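Local structure of McyG protein (Microcystis aeruginosa PCC 7806, 4R0M) at residues Asp243-Pro248 / His266-Ser271; Gln255-Leu260 / Ala285-His290; Arg314-Ile319 / Arg328-Ala333. The protein carries the adenylation and peptidyl carrier regions of a microcystin synthetase, binds phenylalanyl-adenylate, and probably activates its substrate as an adenylate before transfer to the carrier. All coordinates share one frame; numbering follows the deposited sequence.

Contact 1: residues Asp243-Pro248 / His266-Ser271; sequences DQIHVP and HQVSIS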
loop_
_atom_site.group_PDB
_atom_site.type_symbol
_atom_site.label_atom_id
_atom_site.label_comp_id
_atom_site.label_asym_id
_atom_site.label_seq_id
_atom_site.Cartn_x
_atom_site.Cartn_y
_atom_site.Cartn_z
ATOM N N ASP A 243 0.067 -13.128 -17.383
ATOM C CA ASP A 243 0.995 -12.023 -17.606
ATOM C C ASP A 243 0.890 -10.972 -16.503
ATOM O O ASP A 243 -0.213 -10.591 -16.098
ATOM C CB ASP A 243 0.748 -11.376 -18.971
ATOM C CG ASP A 243 1.453 -12.103 -20.103
ATOM O OD1 ASP A 243 2.566 -12.629 -19.888
ATOM O OD2 ASP A 243 0.895 -12.134 -21.220
ATOM N N GLN A 244 2.044 -10.525 -16.011
ATOM C CA GLN A 244 2.099 -9.440 -15.030
ATOM C C GLN A 244 3.056 -8.327 -15.455
ATOM O O GLN A 244 4.141 -8.585 -15.983
ATOM C CB GLN A 244 2.422 -9.952 -13.615
ATOM C CG GLN A 244 3.803 -10.564 -13.426
ATOM C CD GLN A 244 4.060 -10.964 -11.984
ATOM O OE1 GLN A 244 4.457 -10.141 -11.155
ATOM N NE2 GLN A 244 3.848 -12.241 -11.681
ATOM N N ILE A 245 2.631 -7.091 -15.219
ATOM C CA ILE A 245 3.392 -5.910 -15.610
ATOM C C ILE A 245 3.713 -5.071 -14.376
ATOM O O ILE A 245 2.861 -4.888 -13.502
ATOM C CB ILE A 245 2.625 -5.063 -16.649
ATOM C CG1 ILE A 245 2.120 -5.952 -17.793
ATOM C CG2 ILE A 245 3.505 -3.946 -17.195
ATOM C CD1 ILE A 245 0.949 -5.379 -18.558
ATOM N N HIS A 246 4.948 -4.580 -14.309
ATOM C CA HIS A 246 5.384 -3.725 -13.212
ATOM C C HIS A 246 6.006 -2.451 -13.708
ATOM O O HIS A 246 6.983 -2.467 -14.463
ATOM C CB HIS A 246 6.319 -4.481 -12.278
ATOM C CG HIS A 246 5.635 -5.584 -11.513
ATOM N ND1 HIS A 246 4.948 -5.357 -10.378
ATOM C CD2 HIS A 246 5.527 -6.950 -11.772
ATOM C CE1 HIS A 246 4.438 -6.515 -9.925
ATOM N NE2 HIS A 246 4.791 -7.489 -10.780
ATOM N N VAL A 247 5.419 -1.335 -13.280
ATOM C CA VAL A 247 5.833 0.004 -13.695
ATOM C C VAL A 247 6.339 0.754 -12.462
ATOM O O VAL A 247 5.733 0.646 -11.395
ATOM C CB VAL A 247 4.645 0.785 -14.310
ATOM C CG1 VAL A 247 5.130 2.001 -15.090
ATOM C CG2 VAL A 247 3.807 -0.116 -15.209
ATOM N N PRO A 248 7.451 1.510 -12.593
ATOM C CA PRO A 248 7.908 2.320 -11.456
ATOM C C PRO A 248 6.916 3.446 -11.166
ATOM O O PRO A 248 6.402 4.071 -12.098
ATOM C CB PRO A 248 9.251 2.895 -11.935
ATOM C CG PRO A 248 9.621 2.114 -13.156
ATOM C CD PRO A 248 8.325 1.681 -13.768
ATOM N N HIS A 266 -1.494 -2.722 -23.353
ATOM C CA HIS A 266 -1.248 -4.100 -22.936
ATOM C C HIS A 266 -2.503 -4.878 -22.663
ATOM O O HIS A 266 -2.440 -6.020 -22.197
ATOM C CB HIS A 266 -0.346 -4.122 -21.711
ATOM C CG HIS A 266 1.082 -3.742 -22.005
ATOM N ND1 HIS A 266 1.993 -4.634 -22.429
ATOM C CD2 HIS A 266 1.739 -2.517 -21.922
ATOM C CE1 HIS A 266 3.174 -4.017 -22.609
ATOM N NE2 HIS A 266 3.018 -2.722 -22.298
ATOM N N GLN A 267 -3.652 -4.272 -22.959
ATOM C CA GLN A 267 -4.958 -4.887 -22.714
ATOM C C GLN A 267 -5.054 -5.439 -21.290
ATOM O O GLN A 267 -5.327 -6.623 -21.074
ATOM C CB GLN A 267 -5.273 -5.960 -23.770
ATOM C CG GLN A 267 -5.628 -5.395 -25.141
ATOM C CD GLN A 267 -6.922 -4.600 -25.129
ATOM O OE1 GLN A 267 -6.911 -3.374 -25.240
ATOM N NE2 GLN A 267 -8.044 -5.296 -24.977
ATOM N N VAL A 268 -4.815 -4.551 -20.325
ATOM C CA VAL A 268 -4.770 -4.898 -18.907
ATOM C C VAL A 268 -6.175 -5.132 -18.359
ATOM O O VAL A 268 -7.092 -4.354 -18.626
ATOM C CB VAL A 268 -4.028 -3.805 -18.108
ATOM C CG1 VAL A 268 -4.134 -4.035 -16.606
ATOM C CG2 VAL A 268 -2.569 -3.740 -18.539
ATOM N N SER A 269 -6.334 -6.212 -17.600
ATOM C CA SER A 269 -7.634 -6.605 -17.059
ATOM C C SER A 269 -7.753 -6.383 -15.550
ATOM O O SER A 269 -8.861 -6.258 -15.026
ATOM C CB SER A 269 -7.925 -8.071 -17.392
ATOM O OG SER A 269 -6.921 -8.924 -16.863
ATOM N N ILE A 270 -6.610 -6.361 -14.864
ATOM C CA ILE A 270 -6.560 -6.192 -13.409
ATOM C C ILE A 270 -5.495 -5.158 -13.045
ATOM O O ILE A 270 -4.337 -5.281 -13.453
ATOM C CB ILE A 270 -6.238 -7.519 -12.676
ATOM C CG1 ILE A 270 -7.251 -8.616 -13.035
ATOM C CG2 ILE A 270 -6.190 -7.306 -11.164
ATOM C CD1 ILE A 270 -6.818 -10.010 -12.625
ATOM N N SER A 271 -5.891 -4.140 -12.282
ATOM C CA SER A 271 -4.950 -3.132 -11.790
ATOM C C SER A 271 -5.417 -2.547 -10.456
ATOM O O SER A 271 -6.497 -2.887 -9.969
ATOM C CB SER A 271 -4.728 -2.026 -12.829
ATOM O OG SER A 271 -3.504 -1.354 -12.582
#

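Contact 2: residues Gln255-Leu260 / Ala285-His290; sequences QPLQWL and AEELKH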
loop_
_atom_site.group_PDB
_atom_site.type_symbol
_atom_site.label_atom_id
_atom_site.label_comp_id
_atom_site.label_asym_id
_atom_site.label_seq_id
_atom_site.Cartn_x
_atom_site.Cartn_y
_atom_site.Cartn_z
ATOM N N GLN A 255 3.427 11.555 -15.000
ATOM C CA GLN A 255 2.418 11.666 -16.052
ATOM C C GLN A 255 1.289 10.646 -15.831
ATOM O O GLN A 255 1.319 9.551 -16.395
ATOM C CB GLN A 255 3.070 11.483 -17.427
ATOM C CG GLN A 255 2.371 12.222 -18.556
ATOM C CD GLN A 255 3.232 12.333 -19.805
ATOM O OE1 GLN A 255 3.758 11.335 -20.308
ATOM N NE2 GLN A 255 3.374 13.553 -20.315
ATOM N N PRO A 256 0.284 11.008 -15.006
ATOM C CA PRO A 256 -0.796 10.103 -14.588
ATOM C C PRO A 256 -1.502 9.349 -15.716
ATOM O O PRO A 256 -1.938 8.213 -15.515
ATOM C CB PRO A 256 -1.774 11.040 -13.877
ATOM C CG PRO A 256 -0.899 12.110 -13.318
ATOM C CD PRO A 256 0.163 12.329 -14.358
ATOM N N LEU A 257 -1.602 9.973 -16.888
ATOM C CA LEU A 257 -2.307 9.380 -18.026
ATOM C C LEU A 257 -1.586 8.182 -18.647
ATOM O O LEU A 257 -2.196 7.402 -19.382
ATOM C CB LEU A 257 -2.618 10.441 -19.092
ATOM C CG LEU A 257 -3.672 11.502 -18.745
ATOM C CD1 LEU A 257 -3.957 12.385 -19.949
ATOM C CD2 LEU A 257 -4.962 10.877 -18.231
ATOM N N GLN A 258 -0.296 8.038 -18.342
ATOM C CA GLN A 258 0.482 6.877 -18.780
ATOM C C GLN A 258 -0.079 5.562 -18.243
ATOM O O GLN A 258 0.088 4.512 -18.863
ATOM C CB GLN A 258 1.955 7.024 -18.390
ATOM C CG GLN A 258 2.787 7.781 -19.411
ATOM C CD GLN A 258 2.776 7.120 -20.778
ATOM O OE1 GLN A 258 2.222 7.660 -21.735
ATOM N NE2 GLN A 258 3.373 5.934 -20.869
ATOM N N TRP A 259 -0.744 5.634 -17.091
ATOM C CA TRP A 259 -1.443 4.490 -16.515
ATOM C C TRP A 259 -2.541 4.021 -17.428
ATOM O O TRP A 259 -2.692 2.821 -17.655
ATOM C CB TRP A 259 -1.999 4.849 -15.139
ATOM C CG TRP A 259 -2.600 3.689 -14.377
ATOM C CD1 TRP A 259 -2.334 2.330 -14.537
ATOM C CD2 TRP A 259 -3.567 3.755 -13.270
ATOM N NE1 TRP A 259 -3.061 1.579 -13.651
ATOM C CE2 TRP A 259 -3.818 2.368 -12.860
ATOM C CE3 TRP A 259 -4.231 4.783 -12.610
ATOM C CZ2 TRP A 259 -4.696 2.051 -11.833
ATOM C CZ3 TRP A 259 -5.115 4.450 -11.576
ATOM C CH2 TRP A 259 -5.342 3.115 -11.200
ATOM N N LEU A 260 -3.305 4.972 -17.964
ATOM C CA LEU A 260 -4.380 4.689 -18.913
ATOM C C LEU A 260 -3.831 4.196 -20.251
ATOM O O LEU A 260 -4.421 3.321 -20.891
ATOM C CB LEU A 260 -5.245 5.937 -19.121
ATOM C CG LEU A 260 -6.500 6.164 -18.263
ATOM C CD1 LEU A 260 -6.321 5.783 -16.798
ATOM C CD2 LEU A 260 -6.957 7.611 -18.389
ATOM N N ALA A 285 -9.073 15.763 -16.241
ATOM C CA ALA A 285 -10.370 15.762 -16.930
ATOM C C ALA A 285 -10.383 16.587 -18.219
ATOM O O ALA A 285 -11.013 16.194 -19.205
ATOM C CB ALA A 285 -11.473 16.228 -15.989
ATOM N N GLU A 286 -9.684 17.721 -18.202
ATOM C CA GLU A 286 -9.615 18.632 -19.345
ATOM C C GLU A 286 -8.951 17.991 -20.567
ATOM O O GLU A 286 -9.551 17.935 -21.643
ATOM C CB GLU A 286 -8.901 19.936 -18.947
ATOM C CG GLU A 286 -8.698 20.944 -20.075
ATOM C CD GLU A 286 -9.999 21.467 -20.669
ATOM O OE1 GLU A 286 -11.007 21.572 -19.935
ATOM O OE2 GLU A 286 -10.009 21.781 -21.880
ATOM N N GLU A 287 -7.722 17.508 -20.392
ATOM C CA GLU A 287 -6.965 16.868 -21.477
ATOM C C GLU A 287 -7.548 15.519 -21.913
ATOM O O GLU A 287 -7.229 15.024 -22.995
ATOM C CB GLU A 287 -5.474 16.729 -21.124
ATOM C CG GLU A 287 -5.176 16.397 -19.670
ATOM C CD GLU A 287 -5.053 17.638 -18.801
ATOM O OE1 GLU A 287 -3.969 18.258 -18.801
ATOM O OE2 GLU A 287 -6.039 17.991 -18.116
ATOM N N LEU A 288 -8.407 14.940 -21.076
ATOM C CA LEU A 288 -9.098 13.691 -21.397
ATOM C C LEU A 288 -10.315 13.896 -22.304
ATOM O O LEU A 288 -10.966 12.927 -22.710
ATOM C CB LEU A 288 -9.503 12.953 -20.115
ATOM C CG LEU A 288 -8.430 12.093 -19.440
ATOM C CD1 LEU A 288 -8.807 11.798 -17.997
ATOM C CD2 LEU A 288 -8.188 10.802 -20.209
ATOM N N LYS A 289 -10.616 15.153 -22.619
ATOM C CA LYS A 289 -11.678 15.487 -23.569
ATOM C C LYS A 289 -11.149 15.560 -25.000
ATOM O O LYS A 289 -11.916 15.435 -25.956
ATOM C CB LYS A 289 -12.350 16.810 -23.192
ATOM C CG LYS A 289 -13.331 16.704 -22.036
ATOM C CD LYS A 289 -13.901 18.063 -21.666
ATOM C CE LYS A 289 -14.853 17.955 -20.485
ATOM N NZ LYS A 289 -15.295 19.291 -19.996
ATOM N N HIS A 290 -9.839 15.756 -25.138
ATOM C CA HIS A 290 -9.212 15.960 -26.445
ATOM C C HIS A 290 -8.499 14.740 -26.963
ATOM O O HIS A 290 -8.179 14.659 -28.151
ATOM C CB HIS A 290 -8.281 17.171 -26.409
ATOM C CG HIS A 290 -8.973 18.448 -25.992
ATOM N ND1 HIS A 290 -9.746 19.161 -26.834
ATOM C CD2 HIS A 290 -8.995 19.123 -24.771
ATOM C CE1 HIS A 290 -10.235 20.239 -26.190
ATOM N NE2 HIS A 290 -9.776 20.213 -24.928
#

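Contact 3: residues Arg314-Ile319 / Arg328-Ala333; sequences RLFLEI and RAIKPA. With FA5 (adenosine-5'-[phenylalaninyl-phosphate]), chain C.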
loop_
_atom_site.group_PDB
_atom_site.type_symbol
_atom_site.label_atom_id
_atom_site.label_comp_id
_atom_site.label_asym_id
_atom_site.label_seq_id
_atom_site.Cartn_x
_atom_site.Cartn_y
_atom_site.Cartn_z
ATOM N N ARG A 314 -17.221 8.630 -8.125
ATOM C CA ARG A 314 -18.336 9.048 -8.977
ATOM C C ARG A 314 -17.846 9.845 -10.186
ATOM O O ARG A 314 -18.291 9.612 -11.314
ATOM C CB ARG A 314 -19.349 9.864 -8.165
ATOM C CG ARG A 314 -20.604 10.270 -8.922
ATOM C CD ARG A 314 -21.417 11.281 -8.129
ATOM N NE ARG A 314 -22.404 11.964 -8.965
ATOM C CZ ARG A 314 -23.693 11.642 -9.035
ATOM N NH1 ARG A 314 -24.184 10.640 -8.314
ATOM N NH2 ARG A 314 -24.501 12.331 -9.830
ATOM N N LEU A 315 -16.922 10.771 -9.941
ATOM C CA LEU A 315 -16.343 11.597 -10.994
ATOM C C LEU A 315 -15.438 10.778 -11.916
ATOM O O LEU A 315 -15.374 11.035 -13.119
ATOM C CB LEU A 315 -15.573 12.774 -10.382
ATOM C CG LEU A 315 -14.977 13.840 -11.307
ATOM C CD1 LEU A 315 -16.055 14.575 -12.096
ATOM C CD2 LEU A 315 -14.134 14.824 -10.507
ATOM N N PHE A 316 -14.750 9.795 -11.336
ATOM C CA PHE A 316 -13.841 8.909 -12.065
ATOM C C PHE A 316 -14.594 8.099 -13.121
ATOM O O PHE A 316 -14.134 7.974 -14.257
ATOM C CB PHE A 316 -13.123 7.982 -11.078
ATOM C CG PHE A 316 -11.942 7.255 -11.658
ATOM C CD1 PHE A 316 -10.696 7.870 -11.732
ATOM C CD2 PHE A 316 -12.067 5.942 -12.104
ATOM C CE1 PHE A 316 -9.603 7.194 -12.254
ATOM C CE2 PHE A 316 -10.976 5.262 -12.625
ATOM C CZ PHE A 316 -9.742 5.888 -12.699
ATOM N N LEU A 317 -15.751 7.562 -12.734
ATOM C CA LEU A 317 -16.631 6.833 -13.646
ATOM C C LEU A 317 -17.124 7.713 -14.789
ATOM O O LEU A 317 -17.022 7.330 -15.954
ATOM C CB LEU A 317 -17.825 6.244 -12.892
ATOM C CG LEU A 317 -17.644 4.862 -12.263
ATOM C CD1 LEU A 317 -18.600 4.659 -11.099
ATOM C CD2 LEU A 317 -17.801 3.752 -13.295
ATOM N N GLU A 318 -17.641 8.892 -14.448
ATOM C CA GLU A 318 -18.177 9.836 -15.434
ATOM C C GLU A 318 -17.151 10.212 -16.500
ATOM O O GLU A 318 -17.479 10.279 -17.688
ATOM C CB GLU A 318 -18.700 11.102 -14.746
ATOM C CG GLU A 318 -20.002 10.915 -13.984
ATOM C CD GLU A 318 -20.365 12.119 -13.131
ATOM O OE1 GLU A 318 -20.055 13.265 -13.533
ATOM O OE2 GLU A 318 -20.968 11.920 -12.056
ATOM N N ILE A 319 -15.916 10.452 -16.066
ATOM C CA ILE A 319 -14.830 10.822 -16.969
ATOM C C ILE A 319 -14.430 9.651 -17.872
ATOM O O ILE A 319 -14.251 9.827 -19.080
ATOM C CB ILE A 319 -13.595 11.340 -16.192
ATOM C CG1 ILE A 319 -13.920 12.654 -15.473
ATOM C CG2 ILE A 319 -12.406 11.535 -17.125
ATOM C CD1 ILE A 319 -12.930 13.031 -14.388
ATOM N N ARG A 328 -19.283 -1.431 -13.559
ATOM C CA ARG A 328 -18.906 -2.277 -12.413
ATOM C C ARG A 328 -17.444 -2.754 -12.418
ATOM O O ARG A 328 -17.074 -3.637 -11.643
ATOM C CB ARG A 328 -19.875 -3.463 -12.245
ATOM C CG ARG A 328 -21.235 -3.077 -11.682
ATOM C CD ARG A 328 -22.168 -4.275 -11.581
ATOM N NE ARG A 328 -23.404 -3.943 -10.871
ATOM C CZ ARG A 328 -24.500 -3.442 -11.442
ATOM N NH1 ARG A 328 -24.537 -3.206 -12.749
ATOM N NH2 ARG A 328 -25.568 -3.175 -10.700
ATOM N N ALA A 329 -16.620 -2.154 -13.276
ATOM C CA ALA A 329 -15.202 -2.508 -13.373
ATOM C C ALA A 329 -14.410 -2.071 -12.143
ATOM O O ALA A 329 -13.492 -2.771 -11.711
ATOM C CB ALA A 329 -14.591 -1.920 -14.635
ATOM N N ILE A 330 -14.765 -0.913 -11.589
ATOM C CA ILE A 330 -14.113 -0.384 -10.390
ATOM C C ILE A 330 -14.456 -1.245 -9.177
ATOM O O ILE A 330 -15.631 -1.486 -8.886
ATOM C CB ILE A 330 -14.496 1.089 -10.131
ATOM C CG1 ILE A 330 -14.056 1.962 -11.308
ATOM C CG2 ILE A 330 -13.880 1.590 -8.828
ATOM C CD1 ILE A 330 -14.560 3.386 -11.248
ATOM N N LYS A 331 -13.418 -1.710 -8.488
ATOM C CA LYS A 331 -13.581 -2.580 -7.328
ATOM C C LYS A 331 -12.918 -1.992 -6.072
ATOM O O LYS A 331 -11.740 -2.246 -5.812
ATOM C CB LYS A 331 -13.026 -3.987 -7.614
ATOM C CG LYS A 331 -13.529 -4.657 -8.892
ATOM C CD LYS A 331 -15.008 -5.011 -8.815
ATOM C CE LYS A 331 -15.398 -6.069 -9.836
ATOM N NZ LYS A 331 -15.307 -5.574 -11.237
ATOM N N PRO A 332 -13.668 -1.186 -5.295
ATOM C CA PRO A 332 -13.181 -0.811 -3.970
ATOM C C PRO A 332 -13.001 -2.053 -3.101
ATOM O O PRO A 332 -13.841 -2.950 -3.126
ATOM C CB PRO A 332 -14.294 0.088 -3.413
ATOM C CG PRO A 332 -15.467 -0.115 -4.311
ATOM C CD PRO A 332 -14.906 -0.472 -5.646
ATOM N N ALA A 333 -11.904 -2.112 -2.353
ATOM C CA ALA A 333 -11.578 -3.307 -1.582
ATOM C C ALA A 333 -10.909 -2.961 -0.261
ATOM O O ALA A 333 -10.335 -1.884 -0.111
ATOM C CB ALA A 333 -10.678 -4.220 -2.399
HETATM C C FA5 C . -2.182 -1.561 2.760
HETATM O O FA5 C . -2.224 -0.348 2.595
HETATM C CA FA5 C . -3.188 -2.452 2.078
HETATM N N FA5 C . -4.470 -1.865 2.388
HETATM C CB FA5 C . -3.010 -2.478 0.553
HETATM C CG FA5 C . -4.040 -3.221 -0.307
HETATM C CD1 FA5 C . -5.307 -3.596 0.141
HETATM C CD2 FA5 C . -3.701 -3.534 -1.630
HETATM C CE1 FA5 C . -6.200 -4.269 -0.703
HETATM C CE2 FA5 C . -4.586 -4.201 -2.484
HETATM C CZ FA5 C . -5.845 -4.573 -2.017
HETATM P P FA5 C . -0.789 -1.461 5.094
HETATM O OP1 FA5 C . 0.295 -0.434 4.903
HETATM O OP2 FA5 C . -0.553 -2.594 6.060
HETATM O OP3 FA5 C . -1.156 -2.105 3.649
HETATM O "O5'" FA5 C . -2.100 -0.650 5.567
HETATM C "C5'" FA5 C . -3.322 -1.297 5.913
HETATM C "C4'" FA5 C . -4.305 -0.234 6.379
HETATM O "O4'" FA5 C . -4.674 0.660 5.322
HETATM C "C3'" FA5 C . -5.618 -0.814 6.863
HETATM O "O3'" FA5 C . -5.535 -1.282 8.208
HETATM C "C2'" FA5 C . -6.550 0.368 6.729
HETATM O "O2'" FA5 C . -6.434 1.230 7.867
HETATM C "C1'" FA5 C . -6.020 1.102 5.515
HETATM N N9 FA5 C . -6.861 0.749 4.342
HETATM C C8 FA5 C . -6.531 -0.126 3.374
HETATM N N7 FA5 C . -7.508 -0.227 2.439
HETATM C C5 FA5 C . -8.504 0.596 2.810
HETATM C C6 FA5 C . -9.836 0.977 2.278
HETATM N N6 FA5 C . -10.313 0.441 1.131
HETATM N N1 FA5 C . -10.566 1.880 2.977
HETATM C C2 FA5 C . -10.110 2.423 4.125
HETATM N N3 FA5 C . -8.910 2.129 4.662
HETATM C C4 FA5 C . -8.075 1.237 4.067
#

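Contact 1: residues Asp243-Pro248 / His266-Ser271
With CG1 of Ile245 anti to its carbonyl carbon (chi1 -49°) and CD1 carried on in an extended chain (chi2 158°), the isoleucine reaches off its strand to His266, whose CG is likewise set anti to the carbonyl carbon (chi1 -72°). The two residues belong to a beta-alpha-beta crossover in the adenylation domain: strand 243-246 runs up to the helical connection, His266 follows helix 258-265, and strand 270-273 returns parallel to the first in the same sheet, with strand 217-220 lying between them. The whole contact hangs on one methyl. CD1 of Ile245 sits 3.6 Å from CB of His266 and meets the imidazole obliquely. A little further along the chain, CG2 of Val268 meets the same CD1 at 3.9 Å, so one methyl touches both the root of the histidine side chain and a valine branch. The polar end of His266 looks to another partner: NE2 is hydrogen-bonded to Glu43, on strand 43-47 at one edge of the sheet, while the ring's CG stays against the isoleucine methyl. Gln244 and His246, the strand neighbours of Ile245, turn to the other side of the sheet, where Gln244 packs on helix 227-240. There His246 NE2 donates to Gln244 OE1 at 2.7 Å, with the oxygen in the imidazole plane and the N-H directed at a lone pair in the carbonyl plane.

Contact 2: residues Gln255-Leu260 / Ala285-His290
The hydrogen bond from Gln258 N to Gln255 O, 2.9 Å long, closes the type I turn that holds out Leu257 toward Leu288. Between the segments the contact is made by carbon atoms alone. CD2 of Leu257 approaches CD2 of Leu288 to 3.8 Å and also touches CG and CD1 of that residue, the two side chains lying alongside, running opposite ways. Leu260, three residues on, comes in at about a right angle and sets its own CD2 3.9 Å from the same Leu288 methyl. At the margin, CD1 of Leu257 lies 4.2 Å from CG of Glu287, so the glutamate contributes its aliphatic part. In the adenylation domain this joins the segment leading into helix 258-265, part of the connection between two parallel strands of the large mixed sheet, to the loop that leads from helix 275-282 to strand 300-303. Tyr293 and Ile281 fill in around the leucines. An alanine in place of Leu288 would probably leave the CD2 methyls of Leu257 and Leu260 facing a gap, since one branch serves both. Out on the exposed side of the loop, His290 NE2 makes a weak bond to Glu286 OE2 at 3.4 Å, the oxygen lying in the ring plane.

Contact 3: residues Arg314-Ile319 / Arg328-Ala333
Ile330 points its CD1 methyl at the rim of the Phe316 ring, close to the ring plane, and at the branch point of Leu317 beside it. Helix 310-320 and strand 330-336 are the second and third elements of a beta-alpha-beta unit that begins with strand 300-303, so this is where the helix lies against the strand it leads into. CD1 of Ile330 is 3.7 Å from CD2 of Phe316 and 3.6 Å from CG of Leu317; one methyl thus occupies the angle between two consecutive helix side chains, each crossing the isoleucine at a slant. The phenyl is thrown across to the strand because CG of Phe316 stands anti to the backbone N (chi1 -166°). Its ring also meets that of Phe278, with the planes turned about 50° apart, and touches Leu301 on the neighbouring strand. On the outer side of the helix, NE of Arg314 lies 3.4 Å from OE2 of Glu318, an attraction of charges alone, since the oxygen is well out of the guanidinium plane. Lys331, next in the strand, turns its buried ammonium back on the chain: NZ donates to Arg328 O at 2.7 Å, in the carbonyl plane, and is also bonded to Lys299 O. Further along, Ala333 belongs to the ligand pocket, and its O receives a weak bond from N6 of the phenylalanyl-adenylate, 2.6 Å long but bent to 127°.

Contacts 1 and 3 are buried and use the same large sheet, each through an isoleucine methyl projecting from a strand; their centres lie 18 Å apart and they do not touch. Contact 2 is only partly buried, lies farther from the centre of the chain, and joins the segment leading into a helix to a loop by leucines instead. It nevertheless bridges the other two. Toward contact 1, Trp259 NE1 probably hydrogen-bonds Ser271 OG (3.2 Å), a polar tie from helix 258-265 to the strand that follows it. Toward contact 3 the link is apolar: Leu288 CD1 rests on Ile319 CG2 at 3.7 Å. Contact 3 alone among them reaches the bound adenylate.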